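Local coordinates for nitrophorin Cim l NP (Cimex lectularius, PDB 1SI6), which carries nitric oxide on a cysteine-ligated heme and releases it into the host during feeding, causing vasodilation, at residues 14-19 and 47-52; 211-216 and 246-251. All coordinates share one frame; numbering follows the deposited sequence.

Contact 1. Residues 14-19 and 47-52; sequences WNSGHE and FGFQTD. With HEM (protoporphyrin IX containing Fe), chain C; CMO (carbon monoxide), chain B.
Gly17, the last residue of strand 6-17, and Phe47, the first residue beyond the neighbouring parallel strand 39-46, join the two segments through one backbone bond. Phe47 N donates to Gly17 O over 3.2 Å, from about 50° out of the carbonyl plane and with a bent N-H...O angle of 142°. Gly17 lies within a type II' turn from Ser16 to Glu19, closed by Glu19 N on Ser16 O, while 47-52 runs on toward the heme. At the outer side His18 crosses Phe47 at about a right angle, and Phe47 CB meets the imidazole edge, 3.6 Å from ND1. Inward, Phe49 has CG anti to its carbonyl carbon (chi1 -57°), which brings the ring to the distal side, edge-on to the porphyrin; its CD2 lies 3.5 Å from heme C2C, and one face receives the carbon monoxide, CMO O being 3.6 Å from CD2. Ser16 OG stands 3.6 Å from the vinyl carbon CAB of the heme, and Asp52 OD2, which accepts from Gln56 N, approaches the other vinyl. The iron's proximal ligand is Cys60. The bound gas therefore meets an aromatic face across the heme from Cys60, a van der Waals contact that probably helps to shape the ligand's pocket.

Contact 2. Residues 211-216 and 246-251; sequences DGWTEP and LYKSGT
Thr214 and Tyr247 form a single antiparallel bridge of the hydrogen-bonded kind, which fastens the irregular segment 211-216 to the outermost strand of its sheet, 243-248. Thr214 N gives its hydrogen to Tyr247 O at 3.0 Å, and Tyr247 N returns one to Thr214 O at 2.8 Å, the latter in the carbonyl plane. Thr214 O also receives a CA-H...O contact from Leu246. A water extends the bridge: it donates to Tyr247 O and to Gly212 O and accepts from Thr214 OG1 at 2.6 Å, so Tyr247 O is held by two donors. Lys248 CG lies between the backbone N and the carbonyl carbon (chi1 87°), which takes CD over the five-membered ring of Trp213, 3.4 Å from the centroid of that ring and 8° off its normal. The bend at chi3 then turns CE and NZ toward Asp211 O, which NZ reaches at 2.9 Å; NZ also bonds Ser157 OG, and Trp213 NE1 is taken up by Asp155 OD2. Glu215 OE2 makes a salt bridge with Arg244 NE and a hydrogen bond with Tyr260 OH, while Glu215 CB packs on Leu246 CD2; Trp213 O is bonded by Lys205 NZ. On the Tyr247 ring, Thr214 CB sits over one face, 4.0 Å from the centroid, and Pro216 CG comes in at the edge. One bridge and a shared water thus tie the segment to the sheet edge without making it a strand, and the lysine packs methylenes on the indole while a carbonyl and a hydroxyl hold its ammonium.

How the contacts relate
The two contacts lie on opposite sides of the chain's centre, with their own centres 28 Å apart and nearest atoms about 12 Å apart, and they do not touch. Each belongs to a different sheet of the DNase I-like fold: contact 1 lies at the ends of two adjacent parallel strands of the six-stranded sheet, contact 2 at the outermost strand 243-248 of the five-stranded one. Contact 1 faces the heme and its carbon monoxide, with the Phe49 side chain about 7 Å from that of Cys60, whereas contact 2 lies away from the heme and its Cys60 ligand. One polar thread runs between their surroundings: Asp243, at the start of the strand used by contact 2, accepts from Asn15 N.

Contact 1. Residues 14-19 and 47-52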
ATOM      1  N   TRP A  14      -1.483   0.604  -5.553  1.00 19.72           N
ATOM      2  CA  TRP A  14      -1.331   1.183  -6.875  1.00 20.16           C
ATOM      3  C   TRP A  14      -1.879   2.568  -6.928  1.00 19.66           C
ATOM      4  O   TRP A  14      -3.045   2.828  -6.576  1.00 19.72           O
ATOM      5  CB  TRP A  14      -2.093   0.291  -7.829  1.00 20.54           C
ATOM      6  CG  TRP A  14      -1.880   0.463  -9.321  1.00 22.67           C
ATOM      7  CD1 TRP A  14      -0.969   1.250  -9.952  1.00 22.09           C
ATOM      8  CD2 TRP A  14      -2.639  -0.181 -10.354  1.00 25.23           C
ATOM      9  NE1 TRP A  14      -1.122   1.150 -11.330  1.00 23.25           N
ATOM     10  CE2 TRP A  14      -2.145   0.277 -11.592  1.00 25.32           C
ATOM     11  CE3 TRP A  14      -3.685  -1.117 -10.346  1.00 28.08           C
ATOM     12  CZ2 TRP A  14      -2.636  -0.205 -12.816  1.00 28.93           C
ATOM     13  CZ3 TRP A  14      -4.189  -1.551 -11.536  1.00 31.42           C
ATOM     14  CH2 TRP A  14      -3.666  -1.105 -12.757  1.00 32.06           C
ATOM     15  N   ASN A  15      -1.059   3.487  -7.388  1.00 19.68           N
ATOM     16  CA  ASN A  15      -1.497   4.800  -7.690  1.00 20.43           C
ATOM     17  C   ASN A  15      -2.050   4.683  -9.128  1.00 22.62           C
ATOM     18  O   ASN A  15      -1.327   4.792 -10.123  1.00 22.20           O
ATOM     19  CB  ASN A  15      -0.373   5.831  -7.546  1.00 20.15           C
ATOM     20  CG  ASN A  15      -0.874   7.243  -7.703  1.00 20.41           C
ATOM     21  OD1 ASN A  15      -1.917   7.460  -8.369  1.00 23.76           O
ATOM     22  ND2 ASN A  15      -0.185   8.243  -7.050  1.00 20.44           N
ATOM     23  N   SER A  16      -3.334   4.344  -9.194  1.00 23.90           N
ATOM     24  CA  SER A  16      -3.999   3.965 -10.435  1.00 25.51           C
ATOM     25  C   SER A  16      -4.678   5.174 -11.108  1.00 27.04           C
ATOM     26  O   SER A  16      -4.995   5.100 -12.322  1.00 29.42           O
ATOM     27  CB  SER A  16      -5.001   2.858 -10.079  1.00 25.81           C
ATOM     28  OG  SER A  16      -5.858   3.364  -9.108  1.00 27.29           O
ATOM     29  N   GLY A  17      -4.834   6.290 -10.417  1.00 28.67           N
ATOM     30  CA  GLY A  17      -5.356   7.497 -11.024  1.00 30.46           C
ATOM     31  C   GLY A  17      -6.812   7.327 -11.451  1.00 32.41           C
ATOM     32  O   GLY A  17      -7.662   7.121 -10.603  1.00 31.22           O
ATOM     33  N   HIS A  18      -7.042   7.400 -12.765  1.00 35.86           N
ATOM     34  CA  HIS A  18      -8.364   7.274 -13.372  1.00 38.36           C
ATOM     35  C   HIS A  18      -8.656   5.859 -13.844  1.00 39.16           C
ATOM     36  O   HIS A  18      -9.791   5.591 -14.307  1.00 41.07           O
ATOM     37  CB  HIS A  18      -8.460   8.226 -14.594  1.00 39.11           C
ATOM     38  CG  HIS A  18      -9.241   9.476 -14.337  1.00 42.61           C
ATOM     39  ND1 HIS A  18      -9.205  10.150 -13.139  1.00 44.82           N
ATOM     40  CD2 HIS A  18     -10.079  10.181 -15.138  1.00 45.42           C
ATOM     41  CE1 HIS A  18     -10.006  11.200 -13.199  1.00 46.13           C
ATOM     42  NE2 HIS A  18     -10.551  11.240 -14.402  1.00 47.64           N
ATOM     43  N   GLU A  19      -7.707   4.932 -13.770  1.00 38.57           N
ATOM     44  CA  GLU A  19      -7.953   3.664 -14.429  1.00 40.27           C
ATOM     45  C   GLU A  19      -8.899   2.747 -13.642  1.00 41.24           C
ATOM     46  O   GLU A  19      -8.986   2.811 -12.412  1.00 40.06           O
ATOM     47  CB  GLU A  19      -6.676   2.983 -14.934  1.00 41.24           C
ATOM     48  CG  GLU A  19      -6.447   3.235 -16.431  0.50 41.68           C
ATOM     49  CD  GLU A  19      -6.022   2.006 -17.203  0.50 42.18           C
ATOM     50  OE1 GLU A  19      -5.134   2.157 -18.059  0.50 43.89           O
ATOM     51  OE2 GLU A  19      -6.577   0.904 -16.985  0.50 41.78           O
ATOM     52  N   PHE A  47      -8.561   9.239  -8.396  1.00 33.63           N
ATOM     53  CA  PHE A  47      -9.415  10.416  -8.508  1.00 35.96           C
ATOM     54  C   PHE A  47     -10.856   9.970  -8.621  1.00 37.05           C
ATOM     55  O   PHE A  47     -11.179   9.119  -9.439  1.00 37.95           O
ATOM     56  CB  PHE A  47      -9.015  11.255  -9.717  1.00 36.39           C
ATOM     57  CG  PHE A  47      -7.678  11.932  -9.555  1.00 39.21           C
ATOM     58  CD1 PHE A  47      -6.566  11.479 -10.245  1.00 41.73           C
ATOM     59  CD2 PHE A  47      -7.532  13.006  -8.692  1.00 41.79           C
ATOM     60  CE1 PHE A  47      -5.318  12.075 -10.083  1.00 41.40           C
ATOM     61  CE2 PHE A  47      -6.286  13.613  -8.524  1.00 43.15           C
ATOM     62  CZ  PHE A  47      -5.181  13.135  -9.220  1.00 42.77           C
ATOM     63  N   GLY A  48     -11.684  10.531  -7.755  1.00 38.17           N
ATOM     64  CA  GLY A  48     -13.129  10.387  -7.842  1.00 39.08           C
ATOM     65  C   GLY A  48     -13.729   9.045  -7.508  1.00 39.81           C
ATOM     66  O   GLY A  48     -14.766   8.704  -8.085  1.00 40.75           O
ATOM     67  N   PHE A  49     -13.160   8.281  -6.563  1.00 40.68           N
ATOM     68  CA  PHE A  49     -13.730   6.971  -6.224  1.00 41.18           C
ATOM     69  C   PHE A  49     -15.137   7.037  -5.588  1.00 43.64           C
ATOM     70  O   PHE A  49     -16.043   6.333  -6.028  1.00 43.12           O
ATOM     71  CB  PHE A  49     -12.835   6.177  -5.271  1.00 40.94           C
ATOM     72  CG  PHE A  49     -11.434   5.936  -5.786  1.00 36.98           C
ATOM     73  CD1 PHE A  49     -10.356   6.490  -5.143  1.00 36.75           C
ATOM     74  CD2 PHE A  49     -11.200   5.143  -6.894  1.00 34.96           C
ATOM     75  CE1 PHE A  49      -9.067   6.261  -5.626  1.00 33.57           C
ATOM     76  CE2 PHE A  49      -9.893   4.882  -7.363  1.00 32.43           C
ATOM     77  CZ  PHE A  49      -8.840   5.455  -6.714  1.00 32.06           C
ATOM     78  N   GLN A  50     -15.297   7.856  -4.549  1.00 45.76           N
ATOM     79  CA  GLN A  50     -16.471   7.769  -3.660  1.00 47.96           C
ATOM     80  C   GLN A  50     -17.761   8.067  -4.410  1.00 49.23           C
ATOM     81  O   GLN A  50     -18.758   7.349  -4.257  1.00 49.63           O
ATOM     82  CB  GLN A  50     -16.308   8.725  -2.476  1.00 48.35           C
ATOM     83  CG  GLN A  50     -17.494   8.805  -1.502  1.00 50.16           C
ATOM     84  CD  GLN A  50     -17.151   9.581  -0.220  1.00 52.04           C
ATOM     85  OE1 GLN A  50     -18.032   9.880   0.588  1.00 54.72           O
ATOM     86  NE2 GLN A  50     -15.881   9.908  -0.042  1.00 52.09           N
ATOM     87  N   THR A  51     -17.709   9.118  -5.217  1.00 50.25           N
ATOM     88  CA  THR A  51     -18.836   9.559  -6.031  1.00 50.85           C
ATOM     89  C   THR A  51     -19.076   8.584  -7.165  1.00 50.82           C
ATOM     90  O   THR A  51     -20.229   8.185  -7.437  1.00 50.29           O
ATOM     91  CB  THR A  51     -18.525  10.926  -6.646  1.00 51.17           C
ATOM     92  OG1 THR A  51     -18.257  11.883  -5.618  1.00 51.63           O
ATOM     93  CG2 THR A  51     -19.743  11.497  -7.387  1.00 52.07           C
ATOM     94  N   ASP A  52     -17.979   8.248  -7.846  1.00 50.37           N
ATOM     95  CA  ASP A  52     -17.976   7.252  -8.906  1.00 50.16           C
ATOM     96  C   ASP A  52     -18.753   7.688 -10.166  1.00 50.38           C
ATOM     97  O   ASP A  52     -19.707   7.039 -10.554  1.00 50.89           O
ATOM     98  CB  ASP A  52     -18.519   5.932  -8.360  1.00 49.21           C
ATOM     99  CG  ASP A  52     -18.330   4.802  -9.300  1.00 48.31           C
ATOM    100  OD1 ASP A  52     -18.979   3.752  -9.096  1.00 46.17           O
ATOM    101  OD2 ASP A  52     -17.564   4.866 -10.285  1.00 46.17           O
TER
HETATM  102  CHA HEM C 300     -14.640  -1.004  -4.399  1.00 26.11           C
HETATM  103  CHB HEM C 300     -10.128  -1.936  -6.038  1.00 24.53           C
HETATM  104  CHC HEM C 300     -10.704   1.598  -9.333  1.00 28.26           C
HETATM  105  CHD HEM C 300     -14.901   2.837  -7.389  1.00 31.79           C
HETATM  106  C1A HEM C 300     -13.412  -1.601  -4.593  1.00 28.32           C
HETATM  107  C2A HEM C 300     -12.890  -2.769  -3.892  1.00 27.23           C
HETATM  108  C3A HEM C 300     -11.635  -3.015  -4.325  1.00 25.53           C
HETATM  109  C4A HEM C 300     -11.354  -2.032  -5.318  1.00 25.56           C
HETATM  110  CMA HEM C 300     -10.670  -4.131  -3.919  1.00 25.98           C
HETATM  111  CAA HEM C 300     -13.706  -3.583  -2.853  1.00 28.84           C
HETATM  112  CBA HEM C 300     -14.345  -4.719  -3.678  1.00 28.62           C
HETATM  113  CGA HEM C 300     -15.214  -5.669  -2.848  1.00 28.76           C
HETATM  114  O1A HEM C 300     -16.347  -5.275  -2.575  1.00 29.78           O
HETATM  115  O2A HEM C 300     -14.747  -6.759  -2.485  1.00 27.20           O
HETATM  116  C1B HEM C 300      -9.939  -1.070  -7.084  1.00 26.27           C
HETATM  117  C2B HEM C 300      -8.736  -1.010  -7.863  1.00 24.84           C
HETATM  118  C3B HEM C 300      -8.899  -0.041  -8.772  1.00 26.78           C
HETATM  119  C4B HEM C 300     -10.168   0.583  -8.605  1.00 23.84           C
HETATM  120  CMB HEM C 300      -7.613  -1.998  -7.580  1.00 28.33           C
HETATM  121  CAB HEM C 300      -7.869   0.408  -9.798  1.00 28.14           C
HETATM  122  CBB HEM C 300      -7.832  -0.091 -11.011  1.00 35.43           C
HETATM  123  C1C HEM C 300     -11.852   2.314  -9.110  1.00 25.83           C
HETATM  124  C2C HEM C 300     -12.343   3.494  -9.770  1.00 28.78           C
HETATM  125  C3C HEM C 300     -13.489   3.812  -9.215  1.00 30.92           C
HETATM  126  C4C HEM C 300     -13.792   2.857  -8.204  1.00 29.83           C
HETATM  127  CMC HEM C 300     -11.645   4.259 -10.888  1.00 30.99           C
HETATM  128  CAC HEM C 300     -14.316   5.006  -9.627  1.00 30.56           C
HETATM  129  CBC HEM C 300     -14.170   6.217  -9.160  1.00 34.39           C
HETATM  130  C1D HEM C 300     -15.198   1.927  -6.408  1.00 30.76           C
HETATM  131  C2D HEM C 300     -16.374   2.019  -5.562  1.00 32.76           C
HETATM  132  C3D HEM C 300     -16.317   0.852  -4.651  1.00 30.63           C
HETATM  133  C4D HEM C 300     -15.113   0.126  -4.980  1.00 29.85           C
HETATM  134  CMD HEM C 300     -17.492   3.080  -5.590  1.00 32.77           C
HETATM  135  CAD HEM C 300     -17.361   0.533  -3.574  1.00 34.17           C
HETATM  136  CBD HEM C 300     -18.664   0.174  -4.280  1.00 36.18           C
HETATM  137  CGD HEM C 300     -19.605  -0.448  -3.269  1.00 39.14           C
HETATM  138  O1D HEM C 300     -20.742  -0.781  -3.746  1.00 39.34           O
HETATM  139  O2D HEM C 300     -19.204  -0.574  -2.052  1.00 38.99           O
HETATM  140  NA  HEM C 300     -12.424  -1.157  -5.483  1.00 26.87           N
HETATM  141  NB  HEM C 300     -10.756  -0.061  -7.554  1.00 25.38           N
HETATM  142  NC  HEM C 300     -12.786   1.954  -8.184  1.00 28.09           N
HETATM  143  ND  HEM C 300     -14.507   0.782  -6.042  1.00 27.49           N
HETATM  144 FE   HEM C 300     -12.597   0.401  -6.759  1.00 28.73          FE
HETATM  145  C   CMO B 298     -11.934   1.613  -5.545  1.00 31.22           C
HETATM  146  O   CMO B 298     -11.333   2.241  -4.768  1.00 35.22           O

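Contact 2. Residues 211-216 and 246-251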
ATOM      1  N   ASP A 211       8.689   6.507  11.866  1.00 25.47           N
ATOM      2  CA  ASP A 211       9.699   6.085  12.818  1.00 27.00           C
ATOM      3  C   ASP A 211       9.596   4.610  13.082  1.00 25.23           C
ATOM      4  O   ASP A 211       8.540   4.183  13.504  1.00 26.96           O
ATOM      5  CB  ASP A 211       9.531   6.878  14.145  1.00 28.47           C
ATOM      6  CG  ASP A 211      10.726   6.763  15.040  1.00 33.12           C
ATOM      7  OD1 ASP A 211      10.815   7.513  16.028  1.00 41.03           O
ATOM      8  OD2 ASP A 211      11.646   5.957  14.839  1.00 38.16           O
ATOM      9  N   GLY A 212      10.672   3.826  12.831  1.00 23.89           N
ATOM     10  CA  GLY A 212      10.609   2.420  13.174  1.00 23.61           C
ATOM     11  C   GLY A 212       9.913   1.529  12.153  1.00 23.73           C
ATOM     12  O   GLY A 212       9.825   0.316  12.369  1.00 25.57           O
ATOM     13  N   TRP A 213       9.488   2.113  11.046  1.00 23.39           N
ATOM     14  CA  TRP A 213       8.848   1.363   9.953  1.00 21.77           C
ATOM     15  C   TRP A 213       9.921   0.907   9.017  1.00 23.19           C
ATOM     16  O   TRP A 213      10.918   1.630   8.745  1.00 27.09           O
ATOM     17  CB  TRP A 213       7.812   2.213   9.259  1.00 21.29           C
ATOM     18  CG  TRP A 213       6.567   2.542  10.052  1.00 19.07           C
ATOM     19  CD1 TRP A 213       6.412   3.545  10.996  1.00 19.45           C
ATOM     20  CD2 TRP A 213       5.290   1.884   9.984  1.00 19.29           C
ATOM     21  NE1 TRP A 213       5.153   3.507  11.527  1.00 19.45           N
ATOM     22  CE2 TRP A 213       4.431   2.508  10.887  1.00 19.90           C
ATOM     23  CE3 TRP A 213       4.780   0.826   9.206  1.00 19.66           C
ATOM     24  CZ2 TRP A 213       3.078   2.113  11.029  1.00 20.99           C
ATOM     25  CZ3 TRP A 213       3.497   0.426   9.392  1.00 19.13           C
ATOM     26  CH2 TRP A 213       2.644   1.057  10.265  1.00 19.36           C
ATOM     27  N   THR A 214       9.796  -0.319   8.536  1.00 20.78           N
ATOM     28  CA  THR A 214      10.790  -0.920   7.689  1.00 21.11           C
ATOM     29  C   THR A 214      10.188  -1.159   6.307  1.00 19.61           C
ATOM     30  O   THR A 214       9.037  -1.578   6.201  1.00 20.79           O
ATOM     31  CB  THR A 214      11.211  -2.296   8.297  1.00 20.99           C
ATOM     32  OG1 THR A 214      11.684  -2.091   9.647  1.00 25.69           O
ATOM     33  CG2 THR A 214      12.337  -2.903   7.490  1.00 23.45           C
ATOM     34  N   GLU A 215      10.978  -0.899   5.271  1.00 20.31           N
ATOM     35  CA  GLU A 215      10.569  -1.279   3.933  1.00 19.59           C
ATOM     36  C   GLU A 215      11.373  -2.532   3.581  1.00 20.92           C
ATOM     37  O   GLU A 215      12.582  -2.587   3.806  1.00 20.36           O
ATOM     38  CB  GLU A 215      10.941  -0.189   2.956  1.00 20.57           C
ATOM     39  CG  GLU A 215      10.413  -0.480   1.563  1.00 19.53           C
ATOM     40  CD  GLU A 215      10.582   0.691   0.611  1.00 21.70           C
ATOM     41  OE1 GLU A 215      11.434   1.581   0.829  1.00 21.59           O
ATOM     42  OE2 GLU A 215       9.849   0.695  -0.422  1.00 19.66           O
ATOM     43  N   PRO A 216      10.748  -3.546   3.020  1.00 20.30           N
ATOM     44  CA  PRO A 216      11.539  -4.661   2.473  1.00 21.03           C
ATOM     45  C   PRO A 216      12.604  -4.165   1.452  1.00 21.39           C
ATOM     46  O   PRO A 216      12.454  -3.104   0.845  1.00 20.88           O
ATOM     47  CB  PRO A 216      10.475  -5.538   1.797  1.00 20.58           C
ATOM     48  CG  PRO A 216       9.221  -5.179   2.464  1.00 20.72           C
ATOM     49  CD  PRO A 216       9.316  -3.644   2.667  1.00 20.75           C
ATOM     50  N   LEU A 246       5.338  -0.645   3.883  1.00 16.39           N
ATOM     51  CA  LEU A 246       6.118  -0.544   5.116  1.00 17.17           C
ATOM     52  C   LEU A 246       5.494  -1.477   6.136  1.00 17.93           C
ATOM     53  O   LEU A 246       4.295  -1.674   6.148  1.00 18.59           O
ATOM     54  CB  LEU A 246       6.167   0.878   5.693  1.00 17.68           C
ATOM     55  CG  LEU A 246       6.687   1.956   4.746  1.00 18.81           C
ATOM     56  CD1 LEU A 246       6.643   3.273   5.452  1.00 19.35           C
ATOM     57  CD2 LEU A 246       8.050   1.685   4.206  1.00 19.61           C
ATOM     58  N   TYR A 247       6.356  -2.026   7.034  1.00 18.63           N
ATOM     59  CA  TYR A 247       5.836  -2.885   8.085  1.00 20.22           C
ATOM     60  C   TYR A 247       6.485  -2.623   9.426  1.00 21.51           C
ATOM     61  O   TYR A 247       7.607  -2.174   9.501  1.00 21.47           O
ATOM     62  CB  TYR A 247       6.025  -4.347   7.714  1.00 20.38           C
ATOM     63  CG  TYR A 247       7.440  -4.840   7.642  1.00 21.81           C
ATOM     64  CD1 TYR A 247       8.056  -5.454   8.777  1.00 25.53           C
ATOM     65  CD2 TYR A 247       8.179  -4.732   6.490  1.00 23.31           C
ATOM     66  CE1 TYR A 247       9.366  -5.925   8.692  1.00 24.08           C
ATOM     67  CE2 TYR A 247       9.457  -5.220   6.419  1.00 24.78           C
ATOM     68  CZ  TYR A 247      10.061  -5.802   7.504  1.00 26.29           C
ATOM     69  OH  TYR A 247      11.369  -6.296   7.365  1.00 30.04           O
ATOM     70  N   LYS A 248       5.728  -2.944  10.464  1.00 20.66           N
ATOM     71  CA  LYS A 248       6.299  -2.917  11.833  1.00 22.94           C
ATOM     72  C   LYS A 248       5.388  -3.695  12.766  1.00 23.95           C
ATOM     73  O   LYS A 248       4.248  -3.953  12.454  1.00 22.49           O
ATOM     74  CB  LYS A 248       6.615  -1.495  12.308  1.00 26.30           C
ATOM     75  CG  LYS A 248       5.629  -0.700  12.931  1.00 28.97           C
ATOM     76  CD  LYS A 248       6.210   0.741  13.354  1.00 28.75           C
ATOM     77  CE  LYS A 248       7.045   0.885  14.638  1.00 31.45           C
ATOM     78  NZ  LYS A 248       7.046   2.317  15.142  1.00 31.94           N
ATOM     79  N   SER A 249       5.958  -4.012  13.931  1.00 25.18           N
ATOM     80  CA  SER A 249       5.237  -4.592  15.031  1.00 25.19           C
ATOM     81  C   SER A 249       5.404  -3.675  16.215  1.00 26.90           C
ATOM     82  O   SER A 249       6.487  -3.187  16.432  1.00 26.16           O
ATOM     83  CB  SER A 249       5.848  -5.918  15.405  1.00 24.82           C
ATOM     84  OG  SER A 249       5.151  -6.481  16.532  1.00 24.92           O
ATOM     85  N   GLY A 250       4.306  -3.410  16.899  1.00 27.44           N
ATOM     86  CA  GLY A 250       4.358  -2.720  18.196  1.00 28.08           C
ATOM     87  C   GLY A 250       4.773  -3.582  19.379  1.00 29.12           C
ATOM     88  O   GLY A 250       5.066  -3.050  20.446  1.00 28.39           O
ATOM     89  N   THR A 251       4.770  -4.887  19.207  1.00 29.08           N
ATOM     90  CA  THR A 251       4.914  -5.827  20.356  1.00 28.11           C
ATOM     91  C   THR A 251       6.023  -6.860  20.202  1.00 28.28           C
ATOM     92  O   THR A 251       5.991  -7.949  20.855  1.00 29.73           O
ATOM     93  CB  THR A 251       3.592  -6.558  20.598  1.00 28.21           C
ATOM     94  OG1 THR A 251       3.180  -7.243  19.386  1.00 28.76           O
ATOM     95  CG2 THR A 251       2.438  -5.600  20.834  1.00 29.95           C
TER
HETATM   96  O   HOH W   1       9.649  -2.231  11.296  1.00 30.46           O